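Local atomic coordinates of Lin1840 protein (Listeria innocua serovar 6a, PDB entry 4ZOC), a protein that probably hydrolyses terminal, non-reducing beta-D-glucosyl residues to release beta-D-glucose, as a family 3 glycoside hydrolase involved in beta-1,2-glucan metabolism. Residues E214-Q217 and N218-A222; L252-D255 and V256-E260. The protein carries 2 engineered substitutions. All coordinates share one frame; numbering follows the deposited sequence.

Interaction 1 of 2, residues E214-Q217 and N218-A222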
loop_
_atom_site.group_PDB
_atom_site.type_symbol
_atom_site.label_atom_id
_atom_site.label_comp_id
_atom_site.label_asym_id
_atom_site.label_seq_id
_atom_site.Cartn_x
_atom_site.Cartn_y
_atom_site.Cartn_z
ATOM N N GLU A 214 -4.343 -13.292 -4.274
ATOM C CA GLU A 214 -3.037 -12.634 -4.512
ATOM C C GLU A 214 -1.901 -13.307 -3.677
ATOM O O GLU A 214 -0.771 -13.500 -4.148
ATOM C CB GLU A 214 -3.081 -11.150 -4.133
ATOM C CG GLU A 214 -3.465 -10.351 -5.358
ATOM C CD GLU A 214 -2.454 -10.482 -6.490
ATOM O OE1 GLU A 214 -2.907 -10.949 -7.632
ATOM O OE2 GLU A 214 -1.265 -10.131 -6.200
ATOM N N LEU A 215 -2.224 -13.688 -2.466
ATOM C CA LEU A 215 -1.282 -14.528 -1.675
ATOM C C LEU A 215 -0.804 -15.741 -2.446
ATOM O O LEU A 215 0.391 -15.994 -2.680
ATOM C CB LEU A 215 -1.946 -14.914 -0.347
ATOM C CG LEU A 215 -1.049 -15.801 0.547
ATOM C CD1 LEU A 215 0.143 -15.038 1.112
ATOM C CD2 LEU A 215 -1.959 -16.186 1.716
ATOM N N TYR A 216 -1.760 -16.501 -2.978
ATOM C CA TYR A 216 -1.355 -17.666 -3.815
ATOM C C TYR A 216 -0.618 -17.293 -5.088
ATOM O O TYR A 216 0.334 -17.999 -5.524
ATOM C CB TYR A 216 -2.580 -18.498 -4.217
ATOM C CG TYR A 216 -3.049 -19.512 -3.172
ATOM C CD1 TYR A 216 -3.878 -19.182 -2.176
ATOM C CD2 TYR A 216 -2.550 -20.838 -3.202
ATOM C CE1 TYR A 216 -4.271 -20.112 -1.217
ATOM C CE2 TYR A 216 -2.944 -21.758 -2.257
ATOM C CZ TYR A 216 -3.828 -21.411 -1.280
ATOM O OH TYR A 216 -4.240 -22.326 -0.323
ATOM N N GLN A 217 -1.111 -16.236 -5.761
ATOM C CA GLN A 217 -0.585 -15.902 -7.086
ATOM C C GLN A 217 0.867 -15.448 -7.079
ATOM O O GLN A 217 1.676 -15.896 -7.918
ATOM C CB GLN A 217 -1.409 -14.744 -7.774
ATOM C CG GLN A 217 -0.961 -14.502 -9.183
ATOM C CD GLN A 217 -1.240 -15.704 -10.072
ATOM O OE1 GLN A 217 -2.360 -16.193 -10.140
ATOM N NE2 GLN A 217 -0.236 -16.156 -10.764
ATOM N N ASN A 218 1.189 -14.576 -6.113
ATOM C CA ASN A 218 2.459 -13.831 -6.081
ATOM C C ASN A 218 3.343 -14.074 -4.839
ATOM O O ASN A 218 4.568 -14.063 -4.928
ATOM C CB ASN A 218 2.200 -12.364 -6.308
ATOM C CG ASN A 218 1.763 -12.085 -7.750
ATOM O OD1 ASN A 218 2.358 -12.571 -8.678
ATOM N ND2 ASN A 218 0.735 -11.318 -7.925
ATOM N N TYR A 219 2.687 -14.296 -3.702
ATOM C CA TYR A 219 3.431 -14.252 -2.424
ATOM C C TYR A 219 3.881 -15.634 -1.956
ATOM O O TYR A 219 4.871 -15.731 -1.229
ATOM C CB TYR A 219 2.576 -13.556 -1.344
ATOM C CG TYR A 219 2.611 -12.093 -1.565
ATOM C CD1 TYR A 219 1.786 -11.518 -2.475
ATOM C CD2 TYR A 219 3.574 -11.272 -0.928
ATOM C CE1 TYR A 219 1.886 -10.180 -2.758
ATOM C CE2 TYR A 219 3.613 -9.940 -1.185
ATOM C CZ TYR A 219 2.753 -9.398 -2.095
ATOM O OH TYR A 219 2.876 -8.049 -2.427
ATOM N N LEU A 220 3.151 -16.690 -2.332
ATOM C CA LEU A 220 3.531 -18.047 -1.919
ATOM C C LEU A 220 4.472 -18.839 -2.860
ATOM O O LEU A 220 5.161 -19.743 -2.379
ATOM C CB LEU A 220 2.285 -18.882 -1.635
ATOM C CG LEU A 220 1.354 -18.433 -0.515
ATOM C CD1 LEU A 220 0.165 -19.405 -0.399
ATOM C CD2 LEU A 220 2.145 -18.475 0.738
ATOM N N PRO A 221 4.528 -18.505 -4.168
ATOM C CA PRO A 221 5.229 -19.428 -5.038
ATOM C C PRO A 221 6.716 -19.681 -4.679
ATOM O O PRO A 221 7.189 -20.823 -4.805
ATOM C CB PRO A 221 5.152 -18.735 -6.367
ATOM C CG PRO A 221 3.692 -18.237 -6.374
ATOM C CD PRO A 221 3.638 -17.596 -4.967
ATOM N N ALA A 222 7.468 -18.669 -4.281
ATOM C CA ALA A 222 8.873 -18.896 -4.026
ATOM C C ALA A 222 9.044 -19.813 -2.824
ATOM O O ALA A 222 9.889 -20.737 -2.877
ATOM C CB ALA A 222 9.681 -17.597 -3.922
#

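Interaction 2 of 2, residues L252-D255 and V256-E260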
loop_
_atom_site.group_PDB
_atom_site.type_symbol
_atom_site.label_atom_id
_atom_site.label_comp_id
_atom_site.label_asym_id
_atom_site.label_seq_id
_atom_site.Cartn_x
_atom_site.Cartn_y
_atom_site.Cartn_z
ATOM N N LEU A 252 -2.968 -21.172 7.537
ATOM C CA LEU A 252 -1.695 -21.011 6.840
ATOM C C LEU A 252 -0.702 -22.155 7.058
ATOM O O LEU A 252 -0.114 -22.633 6.142
ATOM C CB LEU A 252 -1.053 -19.676 7.249
ATOM C CG LEU A 252 0.319 -19.360 6.617
ATOM C CD1 LEU A 252 0.165 -19.013 5.115
ATOM C CD2 LEU A 252 0.875 -18.183 7.407
ATOM N N ASN A 253 -0.469 -22.524 8.317
ATOM C CA ASN A 253 0.579 -23.483 8.621
ATOM C C ASN A 253 0.158 -24.983 8.553
ATOM O O ASN A 253 0.972 -25.866 8.195
ATOM C CB ASN A 253 1.144 -23.167 9.977
ATOM C CG ASN A 253 1.718 -21.762 10.056
ATOM O OD1 ASN A 253 2.112 -21.210 9.051
ATOM N ND2 ASN A 253 1.794 -21.207 11.259
ATOM N N ARG A 254 -1.073 -25.273 8.979
ATOM C CA ARG A 254 -1.641 -26.639 8.867
ATOM C C ARG A 254 -2.235 -26.884 7.458
ATOM O O ARG A 254 -1.819 -27.793 6.781
ATOM C CB ARG A 254 -2.700 -26.916 9.946
ATOM C CG ARG A 254 -2.232 -26.890 11.357
ATOM C CD ARG A 254 -1.430 -28.124 11.671
ATOM N NE ARG A 254 -1.041 -28.150 13.068
ATOM C CZ ARG A 254 -0.351 -29.118 13.637
ATOM N NH1 ARG A 254 0.123 -30.099 12.872
ATOM N NH2 ARG A 254 -0.052 -29.013 14.922
ATOM N N ASP A 255 -3.197 -26.089 6.998
ATOM C CA ASP A 255 -3.827 -26.360 5.687
ATOM C C ASP A 255 -2.914 -26.121 4.496
ATOM O O ASP A 255 -2.798 -26.957 3.622
ATOM C CB ASP A 255 -5.128 -25.553 5.553
ATOM C CG ASP A 255 -6.157 -25.852 6.601
ATOM O OD1 ASP A 255 -6.009 -26.658 7.452
ATOM O OD2 ASP A 255 -7.241 -25.324 6.515
ATOM N N VAL A 256 -2.257 -24.945 4.450
ATOM C CA VAL A 256 -1.429 -24.560 3.294
ATOM C C VAL A 256 -0.040 -25.206 3.355
ATOM O O VAL A 256 0.362 -25.925 2.432
ATOM C CB VAL A 256 -1.363 -23.036 3.122
ATOM C CG1 VAL A 256 -0.494 -22.660 1.920
ATOM C CG2 VAL A 256 -2.801 -22.440 2.982
ATOM N N LEU A 257 0.730 -24.923 4.432
ATOM C CA LEU A 257 2.124 -25.415 4.465
ATOM C C LEU A 257 2.219 -26.907 4.617
ATOM O O LEU A 257 2.800 -27.587 3.796
ATOM C CB LEU A 257 2.823 -24.748 5.641
ATOM C CG LEU A 257 4.261 -25.185 5.946
ATOM C CD1 LEU A 257 5.116 -24.789 4.774
ATOM C CD2 LEU A 257 4.752 -24.538 7.244
ATOM N N ARG A 258 1.561 -27.466 5.603
ATOM C CA ARG A 258 1.693 -28.943 5.831
ATOM C C ARG A 258 0.805 -29.737 4.923
ATOM O O ARG A 258 1.195 -30.822 4.494
ATOM C CB ARG A 258 1.524 -29.360 7.299
ATOM C CG ARG A 258 2.607 -28.710 8.146
ATOM C CD ARG A 258 2.684 -29.414 9.464
ATOM N NE ARG A 258 3.522 -28.731 10.434
ATOM C CZ ARG A 258 4.827 -28.879 10.458
ATOM N NH1 ARG A 258 5.372 -29.698 9.611
ATOM N NH2 ARG A 258 5.542 -28.296 11.389
ATOM N N GLY A 259 -0.334 -29.174 4.577
ATOM C CA GLY A 259 -1.331 -29.873 3.736
ATOM C C GLY A 259 -1.009 -29.747 2.280
ATOM O O GLY A 259 -0.478 -30.687 1.657
ATOM N N GLU A 260 -1.274 -28.568 1.715
ATOM C CA GLU A 260 -1.109 -28.338 0.295
ATOM C C GLU A 260 0.333 -28.406 -0.175
ATOM O O GLU A 260 0.640 -29.014 -1.196
ATOM C CB GLU A 260 -1.740 -27.014 -0.136
ATOM C CG GLU A 260 -3.242 -26.912 0.225
ATOM C CD GLU A 260 -3.855 -25.558 -0.117
ATOM O OE1 GLU A 260 -3.118 -24.686 -0.610
ATOM O OE2 GLU A 260 -5.079 -25.375 0.076
HETATM O O HOH W 1 1.687 -26.696 10.916
#

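Interaction 1 of 2, residues E214-Q217 and N218-A222
Glu214 and Asn218, one helical turn apart, lie side by side and point the same way, and their polar ends join: Asn218 ND2 donates to Glu214 OE2 at 2.9 Å. The carboxylate oxygen is met on its syn side, and it lies almost in the amide plane, although carboxylate and amide are turned 51° apart. A bend at chi2 of Glu214 (-62°) turns the carboxylate forward, toward the amide of the next turn. A bound glycerol also hydrogen-bonds to Glu214 OE2.

Leu215 and Leu220, both buried, suit the side of the turn that packs against helix 250-260. Leu215 CG packs 3.7 Å from Leu220 CG, the two side chains crossing obliquely, while Leu215 CD1 turns to Tyr219 CB at 3.8 Å. Leu220 also sends CD1 over one face of the Tyr216 ring, 4.2 Å from its centroid and nearly on the ring normal, a CH-pi contact. The hydroxyl of that ring has its partner in Glu260, and Gln217 OE1 accepts a bond from Tyr688 N.

In the backbone, Leu215 O accepts Leu220 N at 2.9 Å and, weakly, Tyr219 N. Pro221, which has no N-H to offer, rests its CD against Tyr216 O at 3.4 Å. This widened pi-type turn, followed by a proline, marks the join between helices 212-219 and 221-228 in the TIM-barrel domain.

Interaction 2 of 2, residues L252-D255 and V256-E260
Leu252, Asn253, Arg254 and Asp255 each offer a carbonyl to the N-H five residues on, so the backbone runs in wide pi-type turns, with Leu257 N at 3.0 Å from Leu252 O and Glu260 N at 2.9 Å from Asp255 O. Arg258 N reaches Asn253 O from well above its carbonyl plane, and the Gly259 N bond to Arg254 O is weak.

Side chains of the later turn lie against carbonyls of the earlier one. Val256 CB sits 3.3 Å from Leu252 O, and Leu257 CB is as near to Asn253 O. Glycine, having no side chain, suits the tightly packed place where Gly259 CA lies 3.3 Å from Asp255 O.

Arg258 lays CG alongside Asn253 O, then runs extended to NE, which donates to a water at 2.8 Å; the same water donates weakly to Asn253 O, closing a bridge. Arg254 bends at chi2 (-74°) and brings NH1 to 4.4 Å from Arg258 NE. The two like charges have separate acceptors: Arg254 binds the carbonyls of Met294 and Glu295, whereas Arg258 forms a salt bridge with Asp299 and meets the carbonyls of Gly265 and Gly297.

Helix 250-260 thus presses Leu257 on Leu267 of strand 266-268 and Leu252 on Phe193 of strand 187-193, as a helix on the outer wall of a TIM barrel does.

In the fold
Along the chain the two interactions come in series, neither nested nor crossed. Each is local and closes no loop beyond a helical turn. Residues 214-222 span the join of helices 212-219 and 221-228; the chain then passes through strand 233-236 and the short strands 240-241 and 244-245 to reach helix 250-260, which holds residues 252-260 and leads into strand 266-268. The centres of the two interactions are about 14 Å apart, and they meet through side chains: Tyr216 OH probably hydrogen-bonds to Glu260 OE1 at 2.6 Å, and Val256 packs against Tyr216 and Leu220. Interaction 1 further meets Tyr688 of the C-terminal region, while interaction 2 faces the barrel strands.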